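Side-chain contacts in pyridoxal kinase (Lactobacillus plantarum, PDB 3H74), which probably catalyses the ATP-dependent phosphorylation of pyridoxal to pyridoxal 5'-phosphate, as in related vitamin kinases of the ribokinase clan: residues V106-G111 with A146-A151; I250-T255 with G260-D265. One frame throughout, in Å; residues are numbered along the deposited sequence.

Contact 1: V106-G111 with A146-A151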
loop_
_atom_site.group_PDB
_atom_site.type_symbol
_atom_site.label_atom_id
_atom_site.label_comp_id
_atom_site.label_asym_id
_atom_site.label_seq_id
_atom_site.Cartn_x
_atom_site.Cartn_y
_atom_site.Cartn_z
ATOM N N VAL A 106 -4.035 2.484 -4.424
ATOM C CA VAL A 106 -4.627 2.160 -3.131
ATOM C C VAL A 106 -4.178 0.779 -2.671
ATOM O O VAL A 106 -4.301 -0.207 -3.407
ATOM C CB VAL A 106 -6.172 2.222 -3.166
ATOM C CG1 VAL A 106 -6.760 1.855 -1.819
ATOM C CG2 VAL A 106 -6.638 3.599 -3.574
ATOM N N ASP A 107 -3.628 0.723 -1.462
ATOM C CA ASP A 107 -3.386 -0.540 -0.786
ATOM C C ASP A 107 -4.645 -0.802 0.049
ATOM O O ASP A 107 -4.880 -0.108 1.040
ATOM C CB ASP A 107 -2.136 -0.445 0.093
ATOM C CG ASP A 107 -1.789 -1.753 0.743
ATOM O OD1 ASP A 107 -2.647 -2.666 0.735
ATOM O OD2 ASP A 107 -0.662 -1.867 1.279
ATOM N N PRO A 108 -5.491 -1.765 -0.375
ATOM C CA PRO A 108 -6.795 -1.950 0.262
ATOM C C PRO A 108 -6.671 -2.788 1.532
ATOM O O PRO A 108 -7.065 -3.949 1.571
ATOM C CB PRO A 108 -7.590 -2.692 -0.810
ATOM C CG PRO A 108 -6.574 -3.504 -1.528
ATOM C CD PRO A 108 -5.278 -2.721 -1.476
ATOM N N VAL A 109 -6.094 -2.182 2.563
ATOM C CA VAL A 109 -5.763 -2.891 3.788
ATOM C C VAL A 109 -7.042 -3.321 4.503
ATOM O O VAL A 109 -7.834 -2.475 4.938
ATOM C CB VAL A 109 -4.889 -2.007 4.705
ATOM C CG1 VAL A 109 -4.657 -2.678 6.053
ATOM C CG2 VAL A 109 -3.564 -1.681 4.033
ATOM N N LEU A 110 -7.218 -4.636 4.626
ATOM C CA LEU A 110 -8.429 -5.218 5.219
ATOM C C LEU A 110 -8.151 -6.408 6.118
ATOM O O LEU A 110 -8.860 -6.622 7.094
ATOM C CB LEU A 110 -9.417 -5.684 4.139
ATOM C CG LEU A 110 -9.990 -4.676 3.146
ATOM C CD1 LEU A 110 -10.682 -5.424 2.034
ATOM C CD2 LEU A 110 -10.946 -3.696 3.809
ATOM N N GLY A 111 -7.157 -7.218 5.774
ATOM C CA GLY A 111 -6.927 -8.436 6.528
ATOM C C GLY A 111 -5.774 -9.236 5.978
ATOM O O GLY A 111 -5.107 -8.819 5.032
ATOM N N ALA A 146 -10.046 -11.737 -2.045
ATOM C CA ALA A 146 -11.273 -12.491 -1.791
ATOM C C ALA A 146 -12.337 -11.635 -1.106
ATOM O O ALA A 146 -13.514 -11.670 -1.487
ATOM C CB ALA A 146 -10.975 -13.738 -0.975
ATOM N N LEU A 147 -11.943 -10.862 -0.095
ATOM C CA LEU A 147 -12.892 -9.973 0.574
ATOM C C LEU A 147 -13.526 -8.993 -0.413
ATOM O O LEU A 147 -14.737 -8.771 -0.392
ATOM C CB LEU A 147 -12.230 -9.217 1.724
ATOM C CG LEU A 147 -11.960 -10.048 2.973
ATOM C CD1 LEU A 147 -10.930 -9.312 3.816
ATOM C CD2 LEU A 147 -13.228 -10.333 3.780
ATOM N N LEU A 148 -12.715 -8.423 -1.298
ATOM C CA LEU A 148 -13.209 -7.415 -2.235
ATOM C C LEU A 148 -14.161 -7.991 -3.281
ATOM O O LEU A 148 -15.131 -7.331 -3.662
ATOM C CB LEU A 148 -12.059 -6.673 -2.916
ATOM C CG LEU A 148 -11.245 -5.753 -2.006
ATOM C CD1 LEU A 148 -9.986 -5.307 -2.734
ATOM C CD2 LEU A 148 -12.055 -4.554 -1.556
ATOM N N THR A 149 -13.899 -9.210 -3.735
ATOM C CA THR A 149 -14.793 -9.859 -4.709
ATOM C C THR A 149 -15.973 -10.598 -4.065
ATOM O O THR A 149 -16.940 -10.932 -4.759
ATOM C CB THR A 149 -14.052 -10.858 -5.609
ATOM O OG1 THR A 149 -13.515 -11.907 -4.804
ATOM C CG2 THR A 149 -12.943 -10.179 -6.404
ATOM N N GLY A 150 -15.897 -10.866 -2.764
ATOM C CA GLY A 150 -16.930 -11.643 -2.064
ATOM C C GLY A 150 -16.698 -13.148 -2.025
ATOM O O GLY A 150 -17.463 -13.892 -1.387
ATOM N N ALA A 151 -15.654 -13.615 -2.698
ATOM C CA ALA A 151 -15.344 -15.041 -2.719
ATOM C C ALA A 151 -14.851 -15.504 -1.346
ATOM O O ALA A 151 -14.133 -14.764 -0.667
ATOM C CB ALA A 151 -14.312 -15.337 -3.792
#
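In the alpha/beta core of this ribokinase-like kinase, Pro108 and Leu110, on the loop that leaves the C-terminal end of strand 103-106, pack against Leu147 and Leu148 of helix 142-149. The contact is wholly apolar. The two branches of Leu148 divide the work. CD1 of Leu148 comes up against the proline ring, 4.0 Å from Pro108 CB and equally near CG, with the two side chains at about a right angle. CD2 of Leu148 meets the CD1 methyl of Leu110 at 3.9 Å. Leu110 CD1 also lies 4.1 Å from Leu147 CB, which wedges it between successive helix residues. Leu147 answers with its own CD1, which rests 3.9 Å from Leu110 CB. With CG of Leu110 anti to the carbonyl carbon (chi1 -60°), the branched end extends to the helix, and CB is left to Leu147.

Each residue type fits its place. Pro108 is the centre of an inverse gamma turn, closed by Val109 N to Asp107 O at 2.8 Å, and its ring offers a rigid apolar surface to the CD1 methyl of Leu148. Gly111 has a fully extended backbone (phi 179°, psi -178°), which suits glycine. Met128 of helix 122-131 touches Pro108, Leu110 and Leu148, continuing the apolar layer. Polar ties run beside it: Glu144 OE2 accepts from the backbone N of both Leu110 and Gly111, and Asn141 ND2 bonds Gly111 O. Asn141 and Glu144 match the N-x-x-E motif, associated with magnesium and phosphate handling in relatives. Such packing, of the loop after one parallel strand on the helix that follows its neighbour, is a feature of alpha/beta folds, of which the ribokinase-like fold is one.

Contact 2: I250-T255 with G260-D265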
loop_
_atom_site.group_PDB
_atom_site.type_symbol
_atom_site.label_atom_id
_atom_site.label_comp_id
_atom_site.label_asym_id
_atom_site.label_seq_id
_atom_site.Cartn_x
_atom_site.Cartn_y
_atom_site.Cartn_z
ATOM N N ILE A 250 17.305 -8.850 7.919
ATOM C CA ILE A 250 17.872 -10.085 8.474
ATOM C C ILE A 250 19.350 -9.878 8.841
ATOM O O ILE A 250 19.803 -10.255 9.929
ATOM C CB ILE A 250 17.707 -11.246 7.479
ATOM C CG1 ILE A 250 16.221 -11.540 7.271
ATOM C CG2 ILE A 250 18.439 -12.507 7.967
ATOM C CD1 ILE A 250 15.911 -12.495 6.134
ATOM N N ALA A 251 20.089 -9.223 7.952
ATOM C CA ALA A 251 21.529 -9.019 8.138
ATOM C C ALA A 251 21.855 -8.160 9.351
ATOM O O ALA A 251 22.955 -8.242 9.889
ATOM C CB ALA A 251 22.127 -8.400 6.895
ATOM N N GLN A 252 20.907 -7.329 9.783
ATOM C CA GLN A 252 21.108 -6.464 10.933
ATOM C C GLN A 252 21.063 -7.204 12.266
ATOM O O GLN A 252 21.379 -6.616 13.304
ATOM C CB GLN A 252 20.104 -5.309 10.918
ATOM C CG GLN A 252 20.451 -4.277 9.870
ATOM C CD GLN A 252 19.448 -3.154 9.768
ATOM O OE1 GLN A 252 18.486 -3.096 10.524
ATOM N NE2 GLN A 252 19.672 -2.255 8.812
ATOM N N ASN A 253 20.683 -8.482 12.244
ATOM C CA ASN A 253 20.688 -9.321 13.454
ATOM C C ASN A 253 20.021 -8.585 14.613
ATOM O O ASN A 253 20.597 -8.409 15.694
ATOM C CB ASN A 253 22.122 -9.749 13.826
ATOM C CG ASN A 253 22.807 -10.545 12.723
ATOM O OD1 ASN A 253 22.156 -11.224 11.924
ATOM N ND2 ASN A 253 24.131 -10.467 12.678
ATOM N N ARG A 254 18.792 -8.147 14.376
ATOM C CA ARG A 254 18.102 -7.259 15.305
ATOM C C ARG A 254 17.651 -7.976 16.560
ATOM O O ARG A 254 17.229 -9.124 16.505
ATOM C CB ARG A 254 16.893 -6.637 14.623
ATOM C CG ARG A 254 17.264 -5.711 13.488
ATOM C CD ARG A 254 16.008 -5.203 12.839
ATOM N NE ARG A 254 16.256 -4.175 11.841
ATOM C CZ ARG A 254 15.285 -3.486 11.252
ATOM N NH1 ARG A 254 14.019 -3.738 11.568
ATOM N NH2 ARG A 254 15.593 -2.567 10.354
ATOM N N THR A 255 17.745 -7.277 17.687
ATOM C CA THR A 255 17.243 -7.802 18.955
ATOM C C THR A 255 15.747 -7.537 19.104
ATOM O O THR A 255 15.053 -8.279 19.802
ATOM C CB THR A 255 17.983 -7.202 20.164
ATOM O OG1 THR A 255 17.959 -5.775 20.075
ATOM C CG2 THR A 255 19.427 -7.684 20.206
ATOM N N GLY A 260 10.049 -2.033 11.697
ATOM C CA GLY A 260 9.832 -2.344 10.304
ATOM C C GLY A 260 11.108 -2.562 9.505
ATOM O O GLY A 260 12.226 -2.309 9.972
ATOM N N VAL A 261 10.912 -3.030 8.273
ATOM C CA VAL A 261 12.010 -3.397 7.376
ATOM C C VAL A 261 13.044 -2.276 7.211
ATOM O O VAL A 261 12.697 -1.087 7.159
ATOM C CB VAL A 261 11.431 -3.893 6.018
ATOM C CG1 VAL A 261 10.764 -2.780 5.249
ATOM C CG2 VAL A 261 12.455 -4.564 5.181
ATOM N N ALA A 262 14.316 -2.665 7.163
ATOM C CA ALA A 262 15.421 -1.753 6.906
ATOM C C ALA A 262 15.252 -1.032 5.570
ATOM O O ALA A 262 14.802 -1.615 4.577
ATOM C CB ALA A 262 16.739 -2.518 6.918
ATOM N N LEU A 263 15.671 0.231 5.561
ATOM C CA LEU A 263 15.519 1.088 4.388
ATOM C C LEU A 263 16.826 1.524 3.732
ATOM O O LEU A 263 16.796 2.068 2.637
ATOM C CB LEU A 263 14.689 2.333 4.738
ATOM C CG LEU A 263 13.281 2.058 5.267
ATOM C CD1 LEU A 263 12.643 3.362 5.708
ATOM C CD2 LEU A 263 12.410 1.339 4.230
ATOM N N GLY A 264 17.970 1.268 4.368
ATOM C CA GLY A 264 19.245 1.790 3.876
ATOM C C GLY A 264 19.617 1.329 2.480
ATOM O O GLY A 264 19.929 2.142 1.610
ATOM N N ASP A 265 19.602 0.019 2.249
ATOM C CA ASP A 265 19.951 -0.513 0.929
ATOM C C ASP A 265 18.947 -0.037 -0.116
ATOM O O ASP A 265 19.310 0.267 -1.249
ATOM C CB ASP A 265 20.039 -2.045 0.936
ATOM C CG ASP A 265 21.308 -2.567 1.599
ATOM O OD1 ASP A 265 22.196 -1.762 1.941
ATOM O OD2 ASP A 265 21.408 -3.802 1.776
HETATM O O HOH W 1 14.069 0.073 9.672
#
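The Arg254 guanidinium uses its edges, with Gly260 O near its plane on one side and Gln252 OE1 only 2° out of that plane on another. NH1 of Arg254 gives Gly260 O a nearly straight bond of 2.8 Å (165°), although the donor stands well above the carbonyl plane. NH2 adds a weak bond to the same oxygen. Within segment 250-255, NE and NH2 of Arg254 grip Gln252 OE1 side-on, at 2.8 and 2.9 Å, with the amide oxygen accepting both. The arginine chain, extended from CG to NE, carries the group across to Gly260, and the bonds at two edges should fix its rotation. Water 1 accepts from Arg254 NH2 at 3.1 Å and is placed to donate to Gly260 O.

Ala262 is small enough to fit beside both groups: its CB lies 3.5 Å from Gln252 NE2 and 3.6 Å from Arg254 NH2. Its backbone N, obliquely placed to the guanidinium, is bonded to Thr249 OG1 of helix 231-251. A leucine in place of Arg254 takes away the guanidinium, which would probably leave Gly260 O and Gln252 OE1 without these donors and the glutamine amide freer to turn. The bonds the arginine makes here are to neutral oxygens and not a salt bridge, so its charge is probably stabilised by the dipoles of the Gly260 carbonyl and the Gln252 amide.

From the N terminus, the chain first runs through the alternating strands and helices of the main sheet to strand 103-106. Contact 1 then closes a loop of 34 intervening residues, which includes helix 122-131 and strand 137-138, and ties the loop after strand 103-106 to helix 142-149. The chain goes on through helix 159-167, the edge strand 175-176, the three-stranded antiparallel sheet and helix 213-226 into helix 231-251. Contact 2 closes a short loop of four residues and joins the end of that helix to the approach to helix 264-274. The two loops follow in series, neither enclosing nor crossing the other. The centres of contact 1 and contact 2 are about 29 Å apart, on opposite sides of the chain's centre.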